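RabGDI protein (PDB 3P1W) probably acts as a Rab GDP-dissociation inhibitor, binding Rab GTPases in their GDP-bound state and keeping them from exchanging nucleotide. Local coordinates at residues P187-Y196 with Y221-L230; K305-L316 with D425-Y433. All blocks are in the same frame, centred on the assembly; numbering follows the deposited sequence. Where two conformers were deposited one is given.

Contact 1: P187-Y196 with Y221-L230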
# COMPACT_ATOMS: atom_id res chain seq x y z
N PRO A 187 5.26 -28.71 4.41
CA PRO A 187 4.92 -27.30 4.68
C PRO A 187 3.48 -27.08 5.15
O PRO A 187 3.14 -25.95 5.54
CB PRO A 187 5.14 -26.63 3.32
CG PRO A 187 4.79 -27.69 2.34
CD PRO A 187 5.21 -29.01 2.96
N TYR A 188 2.65 -28.12 5.10
CA TYR A 188 1.27 -28.05 5.61
C TYR A 188 1.17 -28.46 7.07
O TYR A 188 0.22 -28.09 7.75
CB TYR A 188 0.32 -28.89 4.74
CG TYR A 188 0.35 -28.43 3.31
CD1 TYR A 188 -0.48 -27.39 2.88
CD2 TYR A 188 1.24 -28.98 2.40
CE1 TYR A 188 -0.44 -26.95 1.57
CE2 TYR A 188 1.29 -28.55 1.09
CZ TYR A 188 0.46 -27.53 0.68
OH TYR A 188 0.52 -27.10 -0.62
N LYS A 189 2.16 -29.21 7.55
CA LYS A 189 2.18 -29.69 8.93
C LYS A 189 3.17 -28.88 9.78
O LYS A 189 2.85 -28.51 10.91
CB LYS A 189 2.53 -31.19 8.97
N LEU A 190 4.35 -28.60 9.24
CA LEU A 190 5.33 -27.79 9.95
C LEU A 190 4.96 -26.31 9.87
O LEU A 190 4.40 -25.85 8.87
CB LEU A 190 6.73 -27.99 9.37
CG LEU A 190 7.31 -29.41 9.37
CD1 LEU A 190 8.76 -29.35 8.93
CD2 LEU A 190 7.18 -30.07 10.73
N THR A 191 5.30 -25.58 10.93
CA THR A 191 5.14 -24.13 10.95
C THR A 191 6.32 -23.46 10.25
O THR A 191 7.35 -24.08 10.03
CB THR A 191 5.06 -23.58 12.38
OG1 THR A 191 6.32 -23.77 13.04
CG2 THR A 191 3.95 -24.27 13.18
N MET A 192 6.18 -22.17 9.91
CA MET A 192 7.32 -21.49 9.28
C MET A 192 8.51 -21.45 10.23
O MET A 192 9.65 -21.51 9.77
CB MET A 192 6.96 -20.06 8.84
CG MET A 192 8.06 -19.44 7.96
SD MET A 192 8.30 -20.37 6.44
CE MET A 192 9.93 -19.87 5.92
N LEU A 193 8.25 -21.35 11.53
CA LEU A 193 9.32 -21.27 12.51
C LEU A 193 10.15 -22.56 12.48
O LEU A 193 11.37 -22.52 12.54
CB LEU A 193 8.76 -21.05 13.93
CG LEU A 193 9.78 -21.10 15.07
CD1 LEU A 193 10.84 -20.03 14.92
CD2 LEU A 193 9.11 -21.03 16.45
N GLU A 194 9.47 -23.70 12.35
CA GLU A 194 10.19 -24.98 12.26
C GLU A 194 11.04 -25.03 10.99
O GLU A 194 12.14 -25.57 11.02
CB GLU A 194 9.22 -26.16 12.34
CG GLU A 194 8.57 -26.31 13.72
CD GLU A 194 7.52 -27.40 13.77
OE1 GLU A 194 7.88 -28.57 14.01
OE2 GLU A 194 6.33 -27.09 13.59
N ILE A 195 10.57 -24.41 9.90
CA ILE A 195 11.38 -24.33 8.67
C ILE A 195 12.61 -23.45 8.87
O ILE A 195 13.70 -23.79 8.42
CB ILE A 195 10.58 -23.79 7.47
CG1 ILE A 195 9.44 -24.74 7.08
CG2 ILE A 195 11.51 -23.56 6.27
CD1 ILE A 195 9.92 -26.10 6.56
N TYR A 196 12.44 -22.30 9.53
CA TYR A 196 13.59 -21.44 9.85
C TYR A 196 14.63 -22.20 10.67
O TYR A 196 15.82 -22.19 10.34
CB TYR A 196 13.15 -20.20 10.63
CG TYR A 196 12.45 -19.10 9.84
CD1 TYR A 196 12.85 -18.75 8.55
CD2 TYR A 196 11.42 -18.36 10.43
CE1 TYR A 196 12.24 -17.69 7.85
CE2 TYR A 196 10.79 -17.32 9.74
CZ TYR A 196 11.19 -16.99 8.45
OH TYR A 196 10.56 -15.94 7.78
N TYR A 221 2.77 -15.18 11.71
CA TYR A 221 3.04 -16.22 10.70
C TYR A 221 3.95 -17.35 11.19
O TYR A 221 3.87 -18.45 10.66
CB TYR A 221 3.65 -15.63 9.42
CG TYR A 221 5.12 -15.29 9.53
CD1 TYR A 221 6.09 -16.20 9.16
CD2 TYR A 221 5.53 -14.07 10.04
CE1 TYR A 221 7.43 -15.91 9.26
CE2 TYR A 221 6.88 -13.76 10.16
CZ TYR A 221 7.83 -14.68 9.76
OH TYR A 221 9.17 -14.41 9.88
N LEU A 222 4.79 -17.07 12.19
CA LEU A 222 5.75 -18.04 12.71
C LEU A 222 5.06 -19.30 13.19
O LEU A 222 5.59 -20.39 13.03
CB LEU A 222 6.58 -17.44 13.86
CG LEU A 222 7.67 -16.43 13.48
CD1 LEU A 222 8.32 -15.87 14.74
CD2 LEU A 222 8.72 -17.03 12.57
N LYS A 223 3.88 -19.13 13.76
CA LYS A 223 3.10 -20.24 14.32
C LYS A 223 2.15 -20.88 13.31
O LYS A 223 1.59 -21.92 13.59
CB LYS A 223 2.31 -19.75 15.53
CG LYS A 223 3.22 -19.25 16.65
CD LYS A 223 2.43 -18.65 17.83
CE LYS A 223 3.14 -18.95 19.16
NZ LYS A 223 2.46 -18.33 20.34
N GLN A 224 1.98 -20.25 12.15
CA GLN A 224 1.12 -20.77 11.09
C GLN A 224 1.88 -21.74 10.18
O GLN A 224 3.12 -21.74 10.15
CB GLN A 224 0.59 -19.61 10.24
CG GLN A 224 -0.28 -18.62 11.00
CD GLN A 224 -0.87 -17.54 10.09
OE1 GLN A 224 -0.14 -16.85 9.36
NE2 GLN A 224 -2.19 -17.38 10.14
N PRO A 225 1.15 -22.58 9.42
CA PRO A 225 1.80 -23.51 8.48
C PRO A 225 2.75 -22.84 7.48
O PRO A 225 2.46 -21.75 6.99
CB PRO A 225 0.61 -24.15 7.75
CG PRO A 225 -0.50 -24.12 8.76
CD PRO A 225 -0.32 -22.79 9.47
N ALA A 226 3.86 -23.52 7.18
CA ALA A 226 4.98 -22.94 6.43
C ALA A 226 4.63 -22.52 4.99
O ALA A 226 5.11 -21.48 4.53
CB ALA A 226 6.17 -23.91 6.41
N TYR A 227 3.81 -23.31 4.29
CA TYR A 227 3.53 -23.06 2.86
C TYR A 227 3.06 -21.63 2.56
O TYR A 227 3.39 -21.08 1.51
CB TYR A 227 2.50 -24.07 2.30
CG TYR A 227 1.05 -23.82 2.67
CD1 TYR A 227 0.17 -23.25 1.76
CD2 TYR A 227 0.54 -24.20 3.92
CE1 TYR A 227 -1.17 -23.04 2.09
CE2 TYR A 227 -0.79 -24.00 4.25
CZ TYR A 227 -1.64 -23.42 3.34
OH TYR A 227 -2.96 -23.22 3.67
N LEU A 228 2.28 -21.06 3.47
CA LEU A 228 1.77 -19.70 3.31
C LEU A 228 2.93 -18.71 3.15
O LEU A 228 2.90 -17.82 2.30
CB LEU A 228 0.93 -19.31 4.53
CG LEU A 228 -0.36 -20.09 4.77
CD1 LEU A 228 -0.70 -20.13 6.28
CD2 LEU A 228 -1.51 -19.53 3.92
N THR A 229 3.98 -18.91 3.95
CA THR A 229 5.10 -17.99 3.98
C THR A 229 6.09 -18.31 2.86
O THR A 229 6.62 -17.41 2.21
CB THR A 229 5.77 -18.02 5.35
OG1 THR A 229 4.82 -17.61 6.35
CG2 THR A 229 6.98 -17.08 5.37
N LEU A 230 6.30 -19.59 2.60
CA LEU A 230 7.17 -19.99 1.52
C LEU A 230 6.67 -19.41 0.19
O LEU A 230 7.47 -18.94 -0.61
CB LEU A 230 7.30 -21.52 1.45
CG LEU A 230 8.09 -22.15 2.60
CD1 LEU A 230 7.86 -23.68 2.65
CD2 LEU A 230 9.58 -21.84 2.49

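Contact 2: K305-L316 with D425-Y433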
# COMPACT_ATOMS: atom_id res chain seq x y z
N LYS A 305 -26.90 -2.01 -4.25
CA LYS A 305 -25.76 -1.98 -3.33
C LYS A 305 -25.03 -0.66 -3.39
O LYS A 305 -25.07 0.05 -4.40
CB LYS A 305 -24.77 -3.12 -3.67
CG LYS A 305 -25.42 -4.53 -3.67
CD LYS A 305 -24.42 -5.63 -3.99
CE LYS A 305 -25.07 -6.98 -4.24
NZ LYS A 305 -26.02 -7.43 -3.16
N VAL A 306 -24.30 -0.37 -2.31
CA VAL A 306 -23.44 0.79 -2.28
C VAL A 306 -22.03 0.33 -1.84
O VAL A 306 -21.90 -0.55 -0.99
CB VAL A 306 -23.96 1.86 -1.28
CG1 VAL A 306 -22.91 2.94 -0.98
CG2 VAL A 306 -25.23 2.51 -1.79
N ILE A 307 -21.00 0.93 -2.43
CA ILE A 307 -19.61 0.80 -1.92
C ILE A 307 -19.17 2.19 -1.60
O ILE A 307 -19.34 3.09 -2.42
CB ILE A 307 -18.67 0.16 -2.96
CG1 ILE A 307 -19.11 -1.25 -3.31
CG2 ILE A 307 -17.20 0.14 -2.43
CD1 ILE A 307 -18.52 -1.74 -4.66
N CYS A 308 -18.60 2.40 -0.41
CA CYS A 308 -18.15 3.73 -0.09
C CYS A 308 -17.02 3.70 0.91
O CYS A 308 -16.80 2.70 1.56
CB CYS A 308 -19.31 4.56 0.47
SG CYS A 308 -20.02 3.99 2.03
N ASP A 309 -16.33 4.81 1.02
CA ASP A 309 -15.32 4.95 2.08
C ASP A 309 -15.98 5.42 3.39
O ASP A 309 -17.15 5.82 3.39
CB ASP A 309 -14.17 5.83 1.59
CG ASP A 309 -14.51 7.29 1.50
OD1 ASP A 309 -14.63 7.95 2.55
OD2 ASP A 309 -14.53 7.79 0.38
N PRO A 310 -15.24 5.36 4.51
CA PRO A 310 -15.84 5.65 5.79
C PRO A 310 -16.44 7.05 5.93
O PRO A 310 -17.39 7.24 6.72
CB PRO A 310 -14.67 5.41 6.79
CG PRO A 310 -13.83 4.42 6.13
CD PRO A 310 -13.86 4.85 4.66
N SER A 311 -15.97 8.01 5.15
CA SER A 311 -16.47 9.37 5.26
C SER A 311 -17.93 9.51 4.87
O SER A 311 -18.56 10.51 5.23
CB SER A 311 -15.64 10.38 4.45
OG SER A 311 -15.82 10.25 3.08
N TYR A 312 -18.45 8.55 4.11
CA TYR A 312 -19.84 8.59 3.65
C TYR A 312 -20.84 7.94 4.60
O TYR A 312 -22.08 8.03 4.37
CB TYR A 312 -19.96 8.00 2.24
CG TYR A 312 -19.37 8.91 1.21
CD1 TYR A 312 -20.11 9.94 0.65
CD2 TYR A 312 -18.03 8.74 0.80
CE1 TYR A 312 -19.55 10.80 -0.29
CE2 TYR A 312 -17.47 9.59 -0.13
CZ TYR A 312 -18.22 10.62 -0.67
OH TYR A 312 -17.61 11.46 -1.60
N VAL A 313 -20.36 7.35 5.69
CA VAL A 313 -21.22 6.65 6.64
C VAL A 313 -21.03 7.13 8.06
O VAL A 313 -21.36 6.41 9.02
CB VAL A 313 -21.02 5.11 6.55
CG1 VAL A 313 -21.48 4.55 5.19
CG2 VAL A 313 -19.54 4.69 6.84
N MET A 314 -20.57 8.37 8.21
CA MET A 314 -20.28 8.88 9.55
C MET A 314 -21.56 9.16 10.34
O MET A 314 -21.49 9.28 11.57
CB MET A 314 -19.44 10.15 9.47
CG MET A 314 -18.06 9.95 8.92
SD MET A 314 -17.03 8.99 10.03
CE MET A 314 -16.60 10.28 11.19
N HIS A 315 -22.68 9.27 9.63
CA HIS A 315 -24.01 9.45 10.23
C HIS A 315 -24.78 8.15 10.50
O HIS A 315 -25.84 8.19 11.12
CB HIS A 315 -24.87 10.36 9.33
CG HIS A 315 -25.06 9.85 7.93
ND1 HIS A 315 -24.01 9.42 7.14
CD2 HIS A 315 -26.17 9.76 7.18
CE1 HIS A 315 -24.49 9.08 5.95
NE2 HIS A 315 -25.80 9.29 5.95
N LEU A 316 -24.25 7.03 10.04
CA LEU A 316 -24.94 5.74 10.12
C LEU A 316 -24.42 4.90 11.26
O LEU A 316 -23.19 4.85 11.53
CB LEU A 316 -24.81 4.94 8.82
CG LEU A 316 -25.40 5.55 7.56
CD1 LEU A 316 -25.28 4.52 6.45
CD2 LEU A 316 -26.86 6.00 7.78
N ASP A 425 -27.47 -4.62 5.16
CA ASP A 425 -28.02 -3.44 4.49
C ASP A 425 -27.44 -3.19 3.08
O ASP A 425 -27.88 -2.26 2.41
CB ASP A 425 -27.82 -2.21 5.37
CG ASP A 425 -26.35 -1.81 5.53
OD1 ASP A 425 -25.43 -2.41 4.89
OD2 ASP A 425 -26.11 -0.86 6.30
N ASN A 426 -26.45 -4.00 2.66
CA ASN A 426 -25.83 -3.86 1.33
C ASN A 426 -25.03 -2.56 1.13
O ASN A 426 -24.83 -2.12 -0.02
CB ASN A 426 -26.85 -4.05 0.21
CG ASN A 426 -27.26 -5.49 0.06
OD1 ASN A 426 -26.41 -6.37 0.09
ND2 ASN A 426 -28.56 -5.75 -0.13
N ILE A 427 -24.55 -1.98 2.24
CA ILE A 427 -23.64 -0.85 2.18
C ILE A 427 -22.27 -1.38 2.61
O ILE A 427 -22.07 -1.70 3.79
CB ILE A 427 -24.08 0.31 3.08
CG1 ILE A 427 -25.47 0.82 2.67
CG2 ILE A 427 -23.07 1.47 2.99
CD1 ILE A 427 -26.06 1.79 3.64
N PHE A 428 -21.38 -1.52 1.63
CA PHE A 428 -20.05 -2.13 1.83
C PHE A 428 -19.08 -1.00 1.97
O PHE A 428 -18.95 -0.20 1.04
CB PHE A 428 -19.66 -2.99 0.63
CG PHE A 428 -20.52 -4.21 0.45
CD1 PHE A 428 -20.08 -5.45 0.89
CD2 PHE A 428 -21.79 -4.11 -0.10
CE1 PHE A 428 -20.88 -6.57 0.74
CE2 PHE A 428 -22.62 -5.24 -0.23
CZ PHE A 428 -22.15 -6.47 0.19
N VAL A 429 -18.41 -0.93 3.12
CA VAL A 429 -17.52 0.18 3.45
C VAL A 429 -16.06 -0.27 3.36
O VAL A 429 -15.67 -1.26 3.95
CB VAL A 429 -17.82 0.76 4.85
CG1 VAL A 429 -16.97 1.97 5.11
CG2 VAL A 429 -19.33 1.19 4.96
N THR A 430 -15.27 0.46 2.59
CA THR A 430 -13.81 0.20 2.52
C THR A 430 -13.13 0.63 3.83
O THR A 430 -13.52 1.62 4.45
CB THR A 430 -13.15 0.89 1.32
OG1 THR A 430 -13.41 2.29 1.34
CG2 THR A 430 -13.63 0.26 -0.00
N SER A 431 -12.12 -0.12 4.24
CA SER A 431 -11.30 0.27 5.39
C SER A 431 -10.39 1.45 5.04
O SER A 431 -10.05 1.70 3.87
CB SER A 431 -10.50 -0.95 5.91
OG SER A 431 -9.54 -1.35 4.95
N SER A 432 -9.96 2.18 6.05
CA SER A 432 -9.01 3.25 5.84
C SER A 432 -7.68 2.66 5.40
O SER A 432 -7.38 1.52 5.76
CB SER A 432 -8.81 4.05 7.11
OG SER A 432 -10.05 4.45 7.65
N TYR A 433 -6.92 3.42 4.61
CA TYR A 433 -5.58 3.00 4.17
C TYR A 433 -4.65 2.95 5.39
O TYR A 433 -4.61 3.89 6.18
CB TYR A 433 -5.00 3.91 3.08
CG TYR A 433 -5.84 3.87 1.84
CD1 TYR A 433 -5.66 2.90 0.87
CD2 TYR A 433 -6.92 4.74 1.71
CE1 TYR A 433 -6.51 2.83 -0.21
CE2 TYR A 433 -7.77 4.68 0.63
CZ TYR A 433 -7.55 3.72 -0.33
OH TYR A 433 -8.42 3.64 -1.38

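Contact 1: P187-Y196 with Y221-L230
Met192 N donates to Gln224 O (3.1 Å) and Leu193 N to Leu222 O (3.2 Å), so amides of the first turn of helix 192-198 find acceptors in the other segment. In return, Ala226 N, at the start of 226-243, donates to Leu190 O (2.9 Å), and Tyr227 N to Pro187 O; two of the four backbone bonds thus serve each helix start. Thr191 is the N-cap: its OG1 takes Glu194 N, while Glu194 OE2 receives Thr191 N from above the carboxylate plane. The hydroxyls of Tyr196 and Tyr221 share a hydrogen bond of 2.9 Å, the two side chains crossing nearly at a right angle. Met192, its chain bent at chi2 (61°), lays SD against Thr229 CB (3.6 Å) and carries CE to Leu230 CD2. Ala226 suits its place by being small: Ile195 CG1 presses to 3.4 Å from its CB. At the outer margin Tyr188 CE1 sits over the centre of the Tyr227 ring, the planes inclined at 31°. Phe167 of helix 158-173 packs on Met192 and Ile195, placing this junction of two helix starts, one closed by a Thr191-Glu194 capping box, within the helical part of the GDI fold.

Contact 2: K305-L316 with D425-Y433
Val429 and Val313 meet end to end, CG2 to CG2 at 4.0 Å, over two parallel strands of the Rossmann-like dinucleotide-binding fold to which the GDI family is related. Strands 305-308 and 427-429 run side by side, and the Val306, Cys308, Ile427 and Val429 side chains share one face. There Cys308 SG, set between its backbone N and carbonyl carbon (chi1 64°), lies 4.1 Å from both Ile427 CG2 and Val429 CG2. The turn after the 3-10 segment closes over this face: Val313 and Ile427 pass alongside, pointing opposite ways, and Leu316 lies roughly perpendicular to Ile427, CD1 to CD1. Branched side chains suit a face packed mainly by apolar groups. On the other face Ile307 and Phe428 lie together; the Phe428 ring turns its edge to Val306 O, and Leu453 of helix 440-454 packs on Phe428. Lys305 runs at a slant across Asn426 and Phe428, with CD 4.2 Å from Phe428 CE2 and NZ making a weak hydrogen bond to Asn426 OD1. The backbones are joined by alternating bonds, from Val306 N to Asn426 O through to Thr430 N to Cys308 O. Asp309 OD1 ties down the following bend, accepting Ser311 N in an Asx turn and Ser311 OG. Within this bend the Pro310 ring covers Thr430 O, a buried carbonyl without a polar partner, with CG and CD each 3.3 Å from that oxygen.

Contact 1 and contact 2 belong to different parts of one chain: their centres are 36 Å apart, their nearest atoms about 18 Å, and the two do not touch. They follow in series, 187-196 with 221-230 closing before 305-316 with 425-433 opens. Contact 1 is local, with 24 residues between its segments, and joins the starts of helices 192-198 and 226-243. Contact 2 brings together strands separated by 108 residues, much of that stretch being strand: 427-429 pairs with 305-308, which in turn pairs with 20-26, so the late strand is added to a sheet begun near the N-terminus. Both stand well away from the centre of the chain, their own centres at 25 Å and 20 Å from it.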